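Local atomic coordinates of papain inhibitor (PDB entry 5NTB), a protein that inhibits the cysteine proteases papain and bromelain and the serine protease trypsin, and serves as a glutamine and lysine donor substrate for transglutaminase. Residues I37-W42 against R72-S77; T13-K18 against I27-Q32; Q32-I37 against D84-A89. All coordinates share one frame; numbering follows the deposited sequence.

Interaction 1 of 3, residues I37-W42 against R72-S77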
loop_
_atom_site.group_PDB
_atom_site.type_symbol
_atom_site.label_atom_id
_atom_site.label_comp_id
_atom_site.label_asym_id
_atom_site.label_seq_id
_atom_site.Cartn_x
_atom_site.Cartn_y
_atom_site.Cartn_z
ATOM N N ILE A 37 -0.789 -2.099 -3.575
ATOM C CA ILE A 37 -0.802 -0.982 -4.517
ATOM C C ILE A 37 -1.831 -1.234 -5.618
ATOM O O ILE A 37 -1.927 -2.356 -6.137
ATOM C CB ILE A 37 0.604 -0.767 -5.095
ATOM C CG1 ILE A 37 1.551 -0.258 -4.007
ATOM C CG2 ILE A 37 0.597 0.156 -6.336
ATOM C CD1 ILE A 37 1.168 1.088 -3.419
ATOM N N PRO A 38 -2.615 -0.224 -6.002
ATOM C CA PRO A 38 -3.628 -0.413 -7.053
ATOM C C PRO A 38 -3.058 -0.982 -8.342
ATOM O O PRO A 38 -1.936 -0.660 -8.751
ATOM C CB PRO A 38 -4.172 1.002 -7.289
ATOM C CG PRO A 38 -3.784 1.785 -6.124
ATOM C CD PRO A 38 -2.672 1.109 -5.385
ATOM N N ALA A 39 -3.896 -1.779 -9.019
ATOM C CA ALA A 39 -3.452 -2.531 -10.187
ATOM C C ALA A 39 -2.932 -1.627 -11.296
ATOM O O ALA A 39 -2.073 -2.049 -12.073
ATOM C CB ALA A 39 -4.592 -3.401 -10.716
ATOM N N ALA A 40 -3.405 -0.382 -11.374
ATOM C CA ALA A 40 -3.005 0.491 -12.476
ATOM C C ALA A 40 -1.514 0.812 -12.475
ATOM O O ALA A 40 -0.989 1.265 -13.501
ATOM C CB ALA A 40 -3.816 1.783 -12.441
ATOM N N TRP A 41 -0.809 0.554 -11.373
ATOM C CA TRP A 41 0.619 0.814 -11.300
ATOM C C TRP A 41 1.468 -0.389 -11.674
ATOM O O TRP A 41 2.684 -0.238 -11.820
ATOM C CB TRP A 41 0.996 1.264 -9.890
ATOM C CG TRP A 41 0.293 2.518 -9.489
ATOM C CD1 TRP A 41 -0.808 2.632 -8.685
ATOM C CD2 TRP A 41 0.642 3.846 -9.890
ATOM N NE1 TRP A 41 -1.169 3.961 -8.570
ATOM C CE2 TRP A 41 -0.295 4.721 -9.305
ATOM C CE3 TRP A 41 1.648 4.380 -10.705
ATOM C CZ2 TRP A 41 -0.241 6.108 -9.497
ATOM C CZ3 TRP A 41 1.700 5.751 -10.883
ATOM C CH2 TRP A 41 0.764 6.597 -10.284
ATOM N N TRP A 42 0.862 -1.566 -11.820
ATOM C CA TRP A 42 1.606 -2.780 -12.116
ATOM C C TRP A 42 1.832 -2.890 -13.619
ATOM O O TRP A 42 0.955 -2.544 -14.418
ATOM C CB TRP A 42 0.859 -3.999 -11.565
ATOM C CG TRP A 42 0.817 -3.953 -10.050
ATOM C CD1 TRP A 42 0.101 -3.071 -9.273
ATOM C CD2 TRP A 42 1.564 -4.773 -9.133
ATOM N NE1 TRP A 42 0.344 -3.309 -7.933
ATOM C CE2 TRP A 42 1.239 -4.344 -7.824
ATOM C CE3 TRP A 42 2.469 -5.836 -9.289
ATOM C CZ2 TRP A 42 1.788 -4.929 -6.691
ATOM C CZ3 TRP A 42 3.009 -6.420 -8.157
ATOM C CH2 TRP A 42 2.669 -5.957 -6.868
ATOM N N ARG A 72 4.133 -4.805 -0.926
ATOM C CA ARG A 72 4.210 -6.261 -0.915
ATOM C C ARG A 72 3.075 -6.929 -1.669
ATOM O O ARG A 72 3.066 -8.159 -1.779
ATOM C CB ARG A 72 4.215 -6.790 0.525
ATOM C CG ARG A 72 5.356 -6.254 1.352
ATOM C CD ARG A 72 6.244 -7.369 1.822
ATOM N NE ARG A 72 7.321 -6.925 2.706
ATOM C CZ ARG A 72 8.562 -6.667 2.312
ATOM N NH1 ARG A 72 8.904 -6.793 1.037
ATOM N NH2 ARG A 72 9.471 -6.294 3.204
ATOM N N ASP A 73 2.117 -6.173 -2.188
ATOM C CA ASP A 73 0.916 -6.809 -2.706
ATOM C C ASP A 73 0.256 -5.864 -3.696
ATOM O O ASP A 73 0.616 -4.688 -3.806
ATOM C CB ASP A 73 -0.025 -7.163 -1.552
ATOM C CG ASP A 73 -0.949 -8.346 -1.843
ATOM O OD1 ASP A 73 -0.992 -8.864 -2.973
ATOM O OD2 ASP A 73 -1.679 -8.727 -0.897
ATOM N N LYS A 74 -0.717 -6.411 -4.416
ATOM C CA LYS A 74 -1.493 -5.714 -5.428
ATOM C C LYS A 74 -2.939 -5.653 -4.969
ATOM O O LYS A 74 -3.457 -6.624 -4.418
ATOM C CB LYS A 74 -1.396 -6.456 -6.762
ATOM C CG LYS A 74 -2.196 -5.883 -7.931
ATOM C CD LYS A 74 -1.736 -6.603 -9.191
ATOM C CE LYS A 74 -2.680 -6.473 -10.353
ATOM N NZ LYS A 74 -2.177 -7.379 -11.426
ATOM N N CYS A 75 -3.593 -4.512 -5.199
ATOM C CA CYS A 75 -5.014 -4.344 -4.911
ATOM C C CYS A 75 -5.754 -4.268 -6.239
ATOM O O CYS A 75 -5.777 -3.201 -6.876
ATOM C CB CYS A 75 -5.240 -3.075 -4.086
ATOM S SG CYS A 75 -6.970 -2.770 -3.700
ATOM N N PRO A 76 -6.347 -5.367 -6.718
ATOM C CA PRO A 76 -7.003 -5.322 -8.034
ATOM C C PRO A 76 -8.227 -4.424 -8.079
ATOM O O PRO A 76 -8.561 -3.910 -9.155
ATOM C CB PRO A 76 -7.389 -6.789 -8.287
ATOM C CG PRO A 76 -6.528 -7.581 -7.371
ATOM C CD PRO A 76 -6.318 -6.729 -6.163
ATOM N N SER A 77 -8.910 -4.217 -6.963
ATOM C CA SER A 77 -10.144 -3.441 -6.969
ATOM C C SER A 77 -9.931 -1.975 -6.624
ATOM O O SER A 77 -10.898 -1.205 -6.617
ATOM C CB SER A 77 -11.145 -4.053 -5.991
ATOM O OG SER A 77 -10.605 -4.064 -4.682
#
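The aliphatic chain of Lys74 lies over one face of the Trp42 indole, its CG 3.7 Å from the centroid of the five-membered ring in a CH-pi contact only 14° off the ring normal. CG sits anti to the backbone N of Lys74 (chi1 178°) and the chain runs on extended, bringing CD over Trp42 CG and CD2, while CE goes past the ring to touch Ala39 CB at 3.6 Å. Lys74 CB covers the rim near CE2 and CZ2. At the ring edge Trp42 CZ2 comes within 3.1 Å of Asp73 O. The indole is tied down by its own N-H, since Trp42 NE1 donates to Ile37 O over 3.0 Å. Ile37 O takes two bonds from opposite faces of its plane, the second being the nearly straight one from Cys75 N at 2.9 Å. Together with Ile37 N to Asp73 O, it pairs strands 35-38 and 65-75 in parallel within the curled sheet of this double-psi beta-barrel relative. Beyond Pro38 the pairing fades to a weak bond from Ala39 N to Cys75 O as the chain turns into the 3-10 segment 39-41, which carries Trp42 back over Lys74. In the second shell, Asp73 OD1 accepts from the backbone N of Lys74 and of Ala22, and OD2 binds the Tyr15 hydroxyl. Cys75, the last residue of the strand, is joined by a disulfide to Cys78.

Interaction 2 of 3, residues T13-K18 against I27-Q32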
loop_
_atom_site.group_PDB
_atom_site.type_symbol
_atom_site.label_atom_id
_atom_site.label_comp_id
_atom_site.label_asym_id
_atom_site.label_seq_id
_atom_site.Cartn_x
_atom_site.Cartn_y
_atom_site.Cartn_z
ATOM N N THR A 13 -7.794 2.124 2.686
ATOM C CA THR A 13 -8.521 1.097 3.406
ATOM C C THR A 13 -7.494 0.140 3.979
ATOM O O THR A 13 -6.284 0.350 3.861
ATOM C CB THR A 13 -9.498 0.380 2.478
ATOM O OG1 THR A 13 -8.791 -0.085 1.326
ATOM C CG2 THR A 13 -10.587 1.333 2.018
ATOM N N TYR A 14 -7.960 -0.925 4.608
ATOM C CA TYR A 14 -7.007 -1.903 5.104
ATOM C C TYR A 14 -7.518 -3.313 4.863
ATOM O O TYR A 14 -8.710 -3.544 4.645
ATOM C CB TYR A 14 -6.686 -1.704 6.591
ATOM C CG TYR A 14 -7.856 -1.961 7.505
ATOM C CD1 TYR A 14 -8.153 -3.250 7.924
ATOM C CD2 TYR A 14 -8.666 -0.918 7.936
ATOM C CE1 TYR A 14 -9.223 -3.499 8.742
ATOM C CE2 TYR A 14 -9.741 -1.164 8.766
ATOM C CZ TYR A 14 -10.004 -2.457 9.158
ATOM O OH TYR A 14 -11.062 -2.729 9.996
ATOM N N TYR A 15 -6.589 -4.263 4.915
ATOM C CA TYR A 15 -6.926 -5.662 4.708
ATOM C C TYR A 15 -6.123 -6.532 5.657
ATOM O O TYR A 15 -5.196 -6.071 6.316
ATOM C CB TYR A 15 -6.726 -6.078 3.243
ATOM C CG TYR A 15 -5.308 -6.287 2.726
ATOM C CD1 TYR A 15 -4.398 -5.233 2.636
ATOM C CD2 TYR A 15 -4.913 -7.533 2.248
ATOM C CE1 TYR A 15 -3.129 -5.427 2.107
ATOM C CE2 TYR A 15 -3.660 -7.731 1.713
ATOM C CZ TYR A 15 -2.766 -6.676 1.655
ATOM O OH TYR A 15 -1.506 -6.883 1.120
ATOM N N THR A 16 -6.521 -7.816 5.735
ATOM C CA THR A 16 -5.997 -8.733 6.744
ATOM C C THR A 16 -5.534 -10.065 6.158
ATOM O O THR A 16 -5.471 -11.056 6.894
ATOM C CB THR A 16 -7.052 -9.007 7.819
ATOM O OG1 THR A 16 -8.238 -9.521 7.198
ATOM C CG2 THR A 16 -7.390 -7.733 8.570
ATOM N N ASP A 17 -5.217 -10.122 4.868
ATOM C CA ASP A 17 -4.799 -11.385 4.270
ATOM C C ASP A 17 -3.541 -11.934 4.933
ATOM O O ASP A 17 -2.616 -11.194 5.292
ATOM C CB ASP A 17 -4.508 -11.220 2.779
ATOM C CG ASP A 17 -5.724 -10.850 1.963
ATOM O OD1 ASP A 17 -6.841 -10.770 2.516
ATOM O OD2 ASP A 17 -5.548 -10.637 0.740
ATOM N N LYS A 18 -3.490 -13.262 5.027
ATOM C CA LYS A 18 -2.296 -13.985 5.431
ATOM C C LYS A 18 -2.032 -15.044 4.376
ATOM O O LYS A 18 -2.897 -15.891 4.109
ATOM C CB LYS A 18 -2.474 -14.615 6.817
ATOM C CG LYS A 18 -1.432 -15.642 7.188
ATOM C CD LYS A 18 -1.416 -15.891 8.694
ATOM C CE LYS A 18 -1.272 -17.375 9.024
ATOM N NZ LYS A 18 -0.169 -18.039 8.272
ATOM N N ILE A 27 3.161 -12.863 3.565
ATOM C CA ILE A 27 2.656 -11.679 4.241
ATOM C C ILE A 27 1.636 -12.095 5.289
ATOM O O ILE A 27 0.942 -13.108 5.159
ATOM C CB ILE A 27 2.033 -10.669 3.256
ATOM C CG1 ILE A 27 0.781 -11.249 2.593
ATOM C CG2 ILE A 27 3.055 -10.242 2.221
ATOM C CD1 ILE A 27 -0.039 -10.205 1.820
ATOM N N ASP A 28 1.563 -11.296 6.345
ATOM C CA ASP A 28 0.500 -11.390 7.342
ATOM C C ASP A 28 0.074 -9.953 7.610
ATOM O O ASP A 28 0.718 -9.252 8.389
ATOM C CB ASP A 28 0.982 -12.089 8.601
ATOM C CG ASP A 28 -0.078 -12.124 9.687
ATOM O OD1 ASP A 28 -1.187 -11.586 9.473
ATOM O OD2 ASP A 28 0.186 -12.725 10.749
ATOM N N ALA A 29 -1.001 -9.518 6.948
ATOM C CA ALA A 29 -1.399 -8.119 7.042
ATOM C C ALA A 29 -1.966 -7.748 8.407
ATOM O O ALA A 29 -2.115 -6.553 8.690
ATOM C CB ALA A 29 -2.410 -7.803 5.943
ATOM N N SER A 30 -2.284 -8.727 9.258
ATOM C CA SER A 30 -2.707 -8.403 10.614
ATOM C C SER A 30 -1.547 -8.025 11.521
ATOM O O SER A 30 -1.772 -7.387 12.557
ATOM C CB SER A 30 -3.457 -9.581 11.229
ATOM O OG SER A 30 -2.532 -10.581 11.612
ATOM N N SER A 31 -0.321 -8.412 11.172
ATOM C CA SER A 31 0.812 -8.192 12.052
ATOM C C SER A 31 2.025 -7.566 11.383
ATOM O O SER A 31 3.058 -7.421 12.045
ATOM C CB SER A 31 1.247 -9.512 12.703
ATOM O OG SER A 31 1.691 -10.429 11.730
ATOM N N GLN A 32 1.949 -7.193 10.106
ATOM C CA GLN A 32 3.096 -6.614 9.425
ATOM C C GLN A 32 2.686 -5.325 8.737
ATOM O O GLN A 32 1.578 -5.232 8.192
ATOM C CB GLN A 32 3.675 -7.566 8.376
ATOM C CG GLN A 32 4.262 -8.824 8.965
ATOM C CD GLN A 32 4.681 -9.799 7.893
ATOM O OE1 GLN A 32 4.080 -9.860 6.810
ATOM N NE2 GLN A 32 5.727 -10.567 8.179
#
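One face of the Tyr15 ring is covered by Ala29, whose CB stands 4.3 Å above the plane and over the ring centre; Asp17 CG lies at the edge, in the plane of the ring. The Ile27 side chain crosses that of Tyr15 at about a right angle, its CD1 3.7 Å from Tyr15 OH. Tyr15 CG stands between the backbone N and the carbonyl carbon (chi1 75°), and the hydroxyl at the far end of the ring is engaged by Asp73. Ala29 CB is also close to the main chain, 3.3 Å from Tyr15 O. A single backbone hydrogen bond joins the segments, from Ala29 N to Asp17 O at 2.9 Å, nearly straight at the hydrogen. Next to it Lys18 and Asp28 form an antiparallel non-hydrogen-bonded pair, with Lys18 CA making a CA-H...O contact to Ile27 O. The Lys18 chain slants across the Asp28 side chain, Lys18 CD 4.1 Å from Asp28 OD2. Lys18 NZ stays 5.9 Å from Asp28 OD2, so the opposite charges are near but not in contact. Asp28 OD1 accepts from both the backbone N and the hydroxyl of Ser30, the first of these bonds forming an Asx turn, and Gln32 OE1 holds Asp28 N. The contact thus joins the end of strand 8-18 to strand 26-28 and the turn after it, with Ile27 packed on Arg72 and Asp73 of strand 65-75, Ala29 on Ser86 of strand 82-86, and Thr16 and Ser30 on Gln87 of helix 87-90.

Interaction 3 of 3, residues Q32-I37 against D84-A89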
loop_
_atom_site.group_PDB
_atom_site.type_symbol
_atom_site.label_atom_id
_atom_site.label_comp_id
_atom_site.label_asym_id
_atom_site.label_seq_id
_atom_site.Cartn_x
_atom_site.Cartn_y
_atom_site.Cartn_z
ATOM N N GLN A 32 1.949 -7.193 10.106
ATOM C CA GLN A 32 3.096 -6.614 9.425
ATOM C C GLN A 32 2.686 -5.325 8.737
ATOM O O GLN A 32 1.578 -5.232 8.192
ATOM C CB GLN A 32 3.675 -7.566 8.376
ATOM C CG GLN A 32 4.262 -8.824 8.965
ATOM C CD GLN A 32 4.681 -9.799 7.893
ATOM O OE1 GLN A 32 4.080 -9.860 6.810
ATOM N NE2 GLN A 32 5.727 -10.567 8.179
ATOM N N ASP A 33 3.587 -4.341 8.754
ATOM C CA ASP A 33 3.398 -3.110 7.989
ATOM C C ASP A 33 3.672 -3.379 6.512
ATOM O O ASP A 33 4.779 -3.793 6.147
ATOM C CB ASP A 33 4.335 -2.004 8.474
ATOM C CG ASP A 33 3.921 -1.404 9.790
ATOM O OD1 ASP A 33 2.783 -1.639 10.237
ATOM O OD2 ASP A 33 4.749 -0.662 10.372
ATOM N N LEU A 34 2.685 -3.114 5.660
ATOM C CA LEU A 34 2.882 -3.252 4.224
ATOM C C LEU A 34 1.728 -2.554 3.523
ATOM O O LEU A 34 0.760 -2.131 4.155
ATOM C CB LEU A 34 2.969 -4.724 3.799
ATOM C CG LEU A 34 1.830 -5.648 4.240
ATOM C CD1 LEU A 34 0.631 -5.612 3.305
ATOM C CD2 LEU A 34 2.370 -7.067 4.349
ATOM N N VAL A 35 1.831 -2.455 2.201
ATOM C CA VAL A 35 0.758 -1.871 1.411
ATOM C C VAL A 35 0.514 -2.724 0.174
ATOM O O VAL A 35 1.437 -3.318 -0.398
ATOM C CB VAL A 35 1.066 -0.411 1.021
ATOM C CG1 VAL A 35 2.244 -0.336 0.099
ATOM C CG2 VAL A 35 -0.160 0.255 0.372
ATOM N N ALA A 36 -0.758 -2.784 -0.222
ATOM C CA ALA A 36 -1.187 -3.304 -1.517
ATOM C C ALA A 36 -1.469 -2.125 -2.434
ATOM O O ALA A 36 -2.263 -1.237 -2.089
ATOM C CB ALA A 36 -2.426 -4.188 -1.364
ATOM N N ILE A 37 -0.789 -2.099 -3.575
ATOM C CA ILE A 37 -0.802 -0.982 -4.517
ATOM C C ILE A 37 -1.831 -1.234 -5.618
ATOM O O ILE A 37 -1.927 -2.356 -6.137
ATOM C CB ILE A 37 0.604 -0.767 -5.095
ATOM C CG1 ILE A 37 1.551 -0.258 -4.007
ATOM C CG2 ILE A 37 0.597 0.156 -6.336
ATOM C CD1 ILE A 37 1.168 1.088 -3.419
ATOM N N ASP A 84 -4.422 0.075 -0.205
ATOM C CA ASP A 84 -4.967 -0.884 0.753
ATOM C C ASP A 84 -3.812 -1.245 1.683
ATOM O O ASP A 84 -2.956 -2.073 1.349
ATOM C CB ASP A 84 -5.532 -2.100 0.018
ATOM C CG ASP A 84 -6.660 -2.802 0.770
ATOM O OD1 ASP A 84 -7.136 -2.300 1.800
ATOM O OD2 ASP A 84 -7.083 -3.876 0.296
ATOM N N LEU A 85 -3.760 -0.592 2.835
ATOM C CA LEU A 85 -2.713 -0.863 3.802
ATOM C C LEU A 85 -3.002 -2.155 4.538
ATOM O O LEU A 85 -4.151 -2.570 4.671
ATOM C CB LEU A 85 -2.610 0.277 4.817
ATOM C CG LEU A 85 -1.975 1.566 4.325
ATOM C CD1 LEU A 85 -2.174 2.625 5.401
ATOM C CD2 LEU A 85 -0.497 1.383 4.065
ATOM N N SER A 86 -1.955 -2.785 5.045
ATOM C CA SER A 86 -2.211 -3.812 6.040
ATOM C C SER A 86 -2.982 -3.215 7.214
ATOM O O SER A 86 -2.866 -2.026 7.526
ATOM C CB SER A 86 -0.899 -4.439 6.497
ATOM O OG SER A 86 -0.096 -3.500 7.193
ATOM N N GLN A 87 -3.797 -4.054 7.850
ATOM C CA GLN A 87 -4.461 -3.665 9.088
ATOM C C GLN A 87 -3.465 -3.089 10.085
ATOM O O GLN A 87 -3.725 -2.057 10.725
ATOM C CB GLN A 87 -5.168 -4.887 9.676
ATOM C CG GLN A 87 -6.023 -4.588 10.884
ATOM C CD GLN A 87 -6.557 -5.852 11.516
ATOM O OE1 GLN A 87 -7.759 -5.990 11.682
ATOM N NE2 GLN A 87 -5.677 -6.785 11.842
ATOM N N ALA A 88 -2.298 -3.726 10.197
ATOM C CA ALA A 88 -1.292 -3.282 11.151
ATOM C C ALA A 88 -0.792 -1.877 10.835
ATOM O O ALA A 88 -0.608 -1.058 11.744
ATOM C CB ALA A 88 -0.136 -4.285 11.178
ATOM N N ALA A 89 -0.565 -1.573 9.553
ATOM C CA ALA A 89 -0.100 -0.235 9.207
ATOM C C ALA A 89 -1.209 0.799 9.350
ATOM O O ALA A 89 -0.973 1.909 9.843
ATOM C CB ALA A 89 0.445 -0.222 7.779
#
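The CB of Ser86 is directed toward segment 32-37, and its hydroxyl is the polar centre of the contact. Ser86 OG stands between the backbone N and the carbonyl carbon (chi1 66°) and donates to Gln32 O at 2.6 Å, in the carbonyl plane and on a lone pair. Ser86 OG in turn accepts from Leu34 N and, Ser86 being the N-cap of helix 87-90, from Ala89 N at 3.1 Å, so three bonds grip it. An alanine in place of Ser86 would probably leave Gln32 O, Leu34 N and Ala89 N without this partner and the first turn of the helix without its cap. Leu34 CD1 lies against Ser86 CB, 3.7 Å away. In the strands themselves, part of the double-psi beta-barrel fold to which this family belongs, 35-38 and 82-86 run antiparallel. Ala36 and Asp84 are a hydrogen-bonded pair, whose bonds run both ways: Ala36 N to Asp84 O at 2.8 Å and Asp84 N back to Ala36 O. Their CB atoms lie side by side on one face of the sheet, while Asp84 OD1 leads away to a hydrogen bond with Thr13 OG1. On the opposite face, Val35 and Leu85 cross obliquely, with Leu85 CD2 3.9 Å from Val35 CB; Val35 also packs on Val58 and Val69. At the helix start, Ala88 CB rests 3.6 Å from Gln32 O. Asp33 OD1 is near Ala89 CA, while OD2 forms a salt bridge with Lys92.

From the N terminus, interaction 2 is the first contact met, closing a short loop between the end of strand 8-18 and strand 26-28 with the turn after it. Gln32, at the end of that turn, also opens interaction 3, so the two follow in series and share this residue. Strand 35-38 then pairs along one edge with strand 82-86 in interaction 3 and along the other with strand 65-75 in interaction 1, whose shorter loop falls wholly within the longer one; Ile37 belongs to both. Interactions 2 and 3 are also linked because strands 8-18 and 82-86 are neighbours in the sheet, and interactions 1 and 2 meet at the Tyr15 side chain.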